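Local coordinates for protein beta-agarase D (Zobellia galactanivorans, PDB 4ASM) that hydrolyses the beta-1,4-linkages of agarose at random internal positions with retention of anomeric configuration, through its secreted family 16 glycoside hydrolase catalytic domain, at residues Phe196-Trp208 with Val272-Met285. Numbering follows the deposited sequence.
Sequences FKDYQPADLNSWW and VNGQLIKENGYQKM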
loop_
_atom_site.group_PDB
_atom_site.type_symbol
_atom_site.label_atom_id
_atom_site.label_comp_id
_atom_site.label_asym_id
_atom_site.label_seq_id
_atom_site.Cartn_x
_atom_site.Cartn_y
_atom_site.Cartn_z
ATOM N N PHE A 196 -18.378 7.579 8.744
ATOM C CA PHE A 196 -17.276 7.037 7.944
ATOM C C PHE A 196 -16.793 8.017 6.880
ATOM O O PHE A 196 -17.580 8.501 6.049
ATOM C CB PHE A 196 -17.652 5.713 7.275
ATOM C CG PHE A 196 -16.528 5.134 6.455
ATOM C CD1 PHE A 196 -15.444 4.537 7.080
ATOM C CD2 PHE A 196 -16.528 5.257 5.070
ATOM C CE1 PHE A 196 -14.395 4.013 6.335
ATOM C CE2 PHE A 196 -15.470 4.739 4.312
ATOM C CZ PHE A 196 -14.402 4.125 4.964
ATOM N N LYS A 197 -15.486 8.279 6.913
ATOM C CA LYS A 197 -14.811 9.098 5.900
ATOM C C LYS A 197 -13.427 8.526 5.637
ATOM O O LYS A 197 -12.779 8.015 6.546
ATOM C CB LYS A 197 -14.681 10.548 6.360
ATOM C CG LYS A 197 -16.014 11.213 6.624
ATOM C CD LYS A 197 -15.881 12.692 6.844
ATOM C CE LYS A 197 -17.233 13.308 7.171
ATOM N NZ LYS A 197 -18.140 13.315 6.003
ATOM N N ASP A 198 -12.988 8.650 4.385
ATOM C CA ASP A 198 -11.712 8.089 3.943
ATOM C C ASP A 198 -10.966 9.143 3.130
ATOM O O ASP A 198 -11.497 9.666 2.160
ATOM C CB ASP A 198 -12.018 6.853 3.090
ATOM C CG ASP A 198 -10.770 6.165 2.541
ATOM O OD1 ASP A 198 -9.643 6.552 2.888
ATOM O OD2 ASP A 198 -10.935 5.219 1.749
ATOM N N TYR A 199 -9.756 9.480 3.565
ATOM C CA TYR A 199 -8.853 10.322 2.772
ATOM C C TYR A 199 -7.582 9.564 2.363
ATOM O O TYR A 199 -6.985 8.875 3.173
ATOM C CB TYR A 199 -8.434 11.568 3.550
ATOM C CG TYR A 199 -7.444 12.374 2.751
ATOM C CD1 TYR A 199 -7.883 13.175 1.705
ATOM C CD2 TYR A 199 -6.075 12.289 3.005
ATOM C CE1 TYR A 199 -6.988 13.899 0.916
ATOM C CE2 TYR A 199 -5.151 13.010 2.226
ATOM C CZ TYR A 199 -5.628 13.813 1.185
ATOM O OH TYR A 199 -4.751 14.549 0.420
ATOM N N GLN A 200 -7.189 9.732 1.104
ATOM C CA GLN A 200 -5.911 9.264 0.576
ATOM C C GLN A 200 -5.395 10.287 -0.451
ATOM O O GLN A 200 -6.178 11.067 -1.012
ATOM C CB GLN A 200 -6.076 7.910 -0.093
ATOM C CG GLN A 200 -6.929 7.983 -1.361
ATOM C CD GLN A 200 -7.211 6.621 -1.938
ATOM O OE1 GLN A 200 -8.358 6.153 -1.984
ATOM N NE2 GLN A 200 -6.165 5.952 -2.325
ATOM N N PRO A 201 -4.076 10.295 -0.689
ATOM C CA PRO A 201 -3.543 11.190 -1.718
ATOM C C PRO A 201 -4.161 10.951 -3.082
ATOM O O PRO A 201 -4.258 9.812 -3.555
ATOM C CB PRO A 201 -2.048 10.875 -1.731
ATOM C CG PRO A 201 -1.786 10.381 -0.304
ATOM C CD PRO A 201 -3.013 9.555 0.013
ATOM N N ALA A 202 -4.583 12.062 -3.688
ATOM C CA ALA A 202 -5.222 12.061 -4.997
ATOM C C ALA A 202 -4.579 13.084 -5.940
ATOM O O ALA A 202 -5.166 13.435 -6.964
ATOM C CB ALA A 202 -6.717 12.333 -4.857
ATOM N N ASP A 203 -3.394 13.582 -5.586
ATOM C CA ASP A 203 -2.641 14.406 -6.524
ATOM C C ASP A 203 -2.130 13.526 -7.657
ATOM O O ASP A 203 -1.827 12.329 -7.462
ATOM C CB ASP A 203 -1.506 15.220 -5.865
ATOM C CG ASP A 203 -0.493 14.374 -5.109
ATOM O OD1 ASP A 203 -0.897 13.632 -4.176
ATOM O OD2 ASP A 203 0.714 14.507 -5.403
ATOM N N LEU A 204 -2.021 14.122 -8.842
ATOM C CA LEU A 204 -1.479 13.422 -10.005
ATOM C C LEU A 204 -0.138 12.742 -9.669
ATOM O O LEU A 204 0.101 11.572 -10.031
ATOM C CB LEU A 204 -1.322 14.398 -11.173
ATOM C CG LEU A 204 -0.613 13.851 -12.421
ATOM C CD1 LEU A 204 -1.477 12.856 -13.166
ATOM C CD2 LEU A 204 -0.162 15.025 -13.324
ATOM N N ASN A 205 0.729 13.455 -8.958
ATOM C CA ASN A 205 2.073 12.938 -8.665
ATOM C C ASN A 205 2.079 11.722 -7.725
ATOM O O ASN A 205 3.089 11.023 -7.643
ATOM C CB ASN A 205 2.972 14.048 -8.119
ATOM C CG ASN A 205 3.452 15.010 -9.204
ATOM O OD1 ASN A 205 3.238 14.808 -10.413
ATOM N ND2 ASN A 205 4.136 16.080 -8.766
ATOM N N SER A 206 0.954 11.450 -7.050
ATOM C CA SER A 206 0.919 10.265 -6.183
ATOM C C SER A 206 0.848 8.977 -6.991
ATOM O O SER A 206 1.073 7.888 -6.462
ATOM C CB SER A 206 -0.232 10.322 -5.164
ATOM O OG SER A 206 -1.492 10.111 -5.765
ATOM N N TRP A 207 0.494 9.106 -8.265
ATOM C CA TRP A 207 0.504 7.976 -9.194
ATOM C C TRP A 207 1.862 8.043 -9.897
ATOM O O TRP A 207 2.027 8.704 -10.934
ATOM C CB TRP A 207 -0.709 8.043 -10.126
ATOM C CG TRP A 207 -1.965 7.826 -9.346
ATOM C CD1 TRP A 207 -2.709 8.784 -8.681
ATOM C CD2 TRP A 207 -2.610 6.572 -9.091
ATOM N NE1 TRP A 207 -3.771 8.194 -8.046
ATOM C CE2 TRP A 207 -3.739 6.843 -8.276
ATOM C CE3 TRP A 207 -2.352 5.243 -9.479
ATOM C CZ2 TRP A 207 -4.616 5.841 -7.843
ATOM C CZ3 TRP A 207 -3.235 4.234 -9.043
ATOM C CH2 TRP A 207 -4.352 4.551 -8.238
ATOM N N TRP A 208 2.852 7.402 -9.285
ATOM C CA TRP A 208 4.234 7.582 -9.661
ATOM C C TRP A 208 4.636 6.661 -10.809
ATOM O O TRP A 208 4.249 5.488 -10.869
ATOM C CB TRP A 208 5.129 7.346 -8.432
ATOM C CG TRP A 208 6.554 7.445 -8.793
ATOM C CD1 TRP A 208 7.288 8.586 -8.935
ATOM C CD2 TRP A 208 7.406 6.359 -9.149
ATOM N NE1 TRP A 208 8.568 8.267 -9.339
ATOM C CE2 TRP A 208 8.668 6.909 -9.478
ATOM C CE3 TRP A 208 7.233 4.964 -9.210
ATOM C CZ2 TRP A 208 9.754 6.114 -9.870
ATOM C CZ3 TRP A 208 8.311 4.176 -9.597
ATOM C CH2 TRP A 208 9.555 4.755 -9.928
ATOM N N VAL A 272 -14.135 18.409 8.859
ATOM C CA VAL A 272 -14.477 17.037 8.426
ATOM C C VAL A 272 -15.364 16.888 7.187
ATOM O O VAL A 272 -15.401 15.828 6.559
ATOM C CB VAL A 272 -15.030 16.170 9.589
ATOM C CG1 VAL A 272 -14.002 16.075 10.708
ATOM C CG2 VAL A 272 -16.367 16.725 10.081
ATOM N N ASN A 273 -16.072 17.946 6.820
ATOM C CA ASN A 273 -16.886 17.882 5.619
ATOM C C ASN A 273 -16.222 18.510 4.389
ATOM O O ASN A 273 -16.852 18.643 3.336
ATOM C CB ASN A 273 -18.285 18.457 5.876
ATOM C CG ASN A 273 -19.097 17.580 6.824
ATOM O OD1 ASN A 273 -19.229 16.363 6.617
ATOM N ND2 ASN A 273 -19.638 18.191 7.875
ATOM N N GLY A 274 -14.936 18.837 4.520
ATOM C CA GLY A 274 -14.166 19.402 3.407
ATOM C C GLY A 274 -13.988 18.469 2.211
ATOM O O GLY A 274 -13.959 17.237 2.355
ATOM N N GLN A 275 -13.862 19.062 1.025
ATOM C CA GLN A 275 -13.567 18.324 -0.202
ATOM C C GLN A 275 -12.390 18.960 -0.931
ATOM O O GLN A 275 -12.141 20.150 -0.814
ATOM C CB GLN A 275 -14.772 18.288 -1.147
ATOM C CG GLN A 275 -15.966 17.484 -0.634
ATOM C CD GLN A 275 -17.191 17.578 -1.540
ATOM O OE1 GLN A 275 -17.148 17.208 -2.721
ATOM N NE2 GLN A 275 -18.303 18.041 -0.975
ATOM N N LEU A 276 -11.691 18.155 -1.713
ATOM C CA LEU A 276 -10.588 18.649 -2.530
ATOM C C LEU A 276 -11.098 19.516 -3.674
ATOM O O LEU A 276 -12.111 19.193 -4.288
ATOM C CB LEU A 276 -9.853 17.446 -3.135
ATOM C CG LEU A 276 -9.131 16.479 -2.193
ATOM C CD1 LEU A 276 -8.651 15.243 -2.969
ATOM C CD2 LEU A 276 -7.975 17.147 -1.454
ATOM N N ILE A 277 -10.390 20.603 -3.967
ATOM C CA ILE A 277 -10.521 21.247 -5.267
ATOM C C ILE A 277 -9.655 20.436 -6.244
ATOM O O ILE A 277 -8.494 20.136 -5.944
ATOM C CB ILE A 277 -10.023 22.707 -5.227
ATOM C CG1 ILE A 277 -10.887 23.566 -4.288
ATOM C CG2 ILE A 277 -9.973 23.317 -6.647
ATOM C CD1 ILE A 277 -12.394 23.438 -4.497
ATOM N N LYS A 278 -10.234 20.061 -7.379
ATOM C CA LYS A 278 -9.536 19.237 -8.369
ATOM C C LYS A 278 -9.241 19.980 -9.684
ATOM O O LYS A 278 -9.899 20.982 -10.023
ATOM C CB LYS A 278 -10.313 17.937 -8.616
ATOM C CG LYS A 278 -10.509 17.106 -7.341
ATOM C CD LYS A 278 -11.060 15.710 -7.610
ATOM C CE LYS A 278 -10.793 14.802 -6.415
ATOM N NZ LYS A 278 -11.082 13.370 -6.715
ATOM N N GLU A 279 -8.226 19.496 -10.397
ATOM C CA GLU A 279 -7.830 20.029 -11.695
ATOM C C GLU A 279 -7.408 18.830 -12.518
ATOM O O GLU A 279 -6.584 18.032 -12.072
ATOM C CB GLU A 279 -6.657 21.008 -11.542
ATOM C CG GLU A 279 -6.110 21.585 -12.852
ATOM C CD GLU A 279 -4.948 22.562 -12.644
ATOM O OE1 GLU A 279 -4.097 22.365 -11.741
ATOM O OE2 GLU A 279 -4.873 23.537 -13.416
ATOM N N ASN A 280 -7.987 18.692 -13.706
ATOM C CA ASN A 280 -7.672 17.568 -14.589
ATOM C C ASN A 280 -7.918 16.197 -13.925
ATOM O O ASN A 280 -7.206 15.229 -14.214
ATOM C CB ASN A 280 -6.216 17.687 -15.095
ATOM C CG ASN A 280 -5.944 19.013 -15.797
ATOM O OD1 ASN A 280 -6.738 19.454 -16.632
ATOM N ND2 ASN A 280 -4.805 19.639 -15.484
ATOM N N GLY A 281 -8.929 16.123 -13.049
ATOM C CA GLY A 281 -9.311 14.863 -12.371
ATOM C C GLY A 281 -8.544 14.458 -11.108
ATOM O O GLY A 281 -8.792 13.395 -10.526
ATOM N N TYR A 282 -7.627 15.308 -10.677
ATOM C CA TYR A 282 -6.740 15.016 -9.558
ATOM C C TYR A 282 -6.767 16.204 -8.620
ATOM O O TYR A 282 -7.217 17.284 -9.013
ATOM C CB TYR A 282 -5.316 14.808 -10.071
ATOM C CG TYR A 282 -5.145 13.518 -10.815
ATOM C CD1 TYR A 282 -4.908 12.325 -10.134
ATOM C CD2 TYR A 282 -5.244 13.483 -12.209
ATOM C CE1 TYR A 282 -4.766 11.127 -10.821
ATOM C CE2 TYR A 282 -5.108 12.286 -12.904
ATOM C CZ TYR A 282 -4.872 11.117 -12.199
ATOM O OH TYR A 282 -4.730 9.923 -12.874
ATOM N N GLN A 283 -6.325 16.026 -7.378
ATOM C CA GLN A 283 -6.207 17.159 -6.463
ATOM C C GLN A 283 -5.401 18.294 -7.112
ATOM O O GLN A 283 -4.307 18.073 -7.648
ATOM C CB GLN A 283 -5.513 16.725 -5.176
ATOM C CG GLN A 283 -5.222 17.907 -4.255
ATOM C CD GLN A 283 -4.522 17.536 -2.977
ATOM O OE1 GLN A 283 -3.879 16.497 -2.889
ATOM N NE2 GLN A 283 -4.641 18.392 -1.969
ATOM N N LYS A 284 -5.959 19.505 -7.099
ATOM C CA LYS A 284 -5.254 20.661 -7.658
ATOM C C LYS A 284 -4.076 21.043 -6.770
ATOM O O LYS A 284 -4.229 21.245 -5.551
ATOM C CB LYS A 284 -6.209 21.850 -7.835
ATOM C CG LYS A 284 -5.588 23.010 -8.606
ATOM C CD LYS A 284 -6.567 24.157 -8.735
ATOM C CE LYS A 284 -5.902 25.340 -9.449
ATOM N NZ LYS A 284 -6.870 26.474 -9.507
ATOM N N MET A 285 -2.895 21.123 -7.388
ATOM C CA MET A 285 -1.666 21.416 -6.652
ATOM C C MET A 285 -0.951 22.598 -7.305
ATOM O O MET A 285 -1.049 22.797 -8.530
ATOM C CB MET A 285 -0.718 20.200 -6.695
ATOM C CG MET A 285 -1.354 18.898 -6.186
ATOM S SD MET A 285 -1.680 18.911 -4.419
ATOM C CE MET A 285 -0.082 18.521 -3.732
HETATM O O HOH W 1 -4.114 17.354 0.792
HETATM O O HOH W 2 -5.377 14.263 -2.322
HETATM O O HOH W 3 -1.567 15.212 -1.885
HETATM O O HOH W 4 -2.427 16.939 -9.154
#
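In this GH16 catalytic domain, the beta hairpin whose type I' turn runs from Glu279 to Tyr282 packs its Tyr282 and Gln283 against Ala202, Asp203 and Leu204, in the connection between strands 197-199 and 207-208. Leu204 CD1 lies over one face of the Tyr282 ring, 3.9 Å from its centroid and 21° off the normal, the geometry of a CH-pi contact. Ala202 O meets the same ring at its edge, 3.4 Å from Tyr282 CD1, while Trp207 CD1 approaches Tyr282 CE1 obliquely, with the ring planes at 62°. The phenol OH extends beyond the pair to a hydrogen bond with Tyr178. One direct backbone bond joins the segments: Gln283 N to Ala202 O, 2.9 Å. Gln283 CG is anti to the backbone N (chi1 173°) and the chain continues extended, which brings its amide among waters. Gln283 OE1 accepts from two, one with its O 2.7 Å from Gln283 OE1 that also meets Tyr199 OH and Ala202 N, the other linked to Asp203 OD1; NE2 donates to a third, again shared with Tyr199 OH. Asp203 OD2 is salt-bridged to Arg243, and Asp203 CB lies 3.7 Å from Met285 CG. Polar contact between the segments thus runs mainly through four waters, the last joining Leu204 N to Gln283 O, whereas Tyr282 supplies apolar contact beside Trp207, a neighbour of the probable proton donor Glu165.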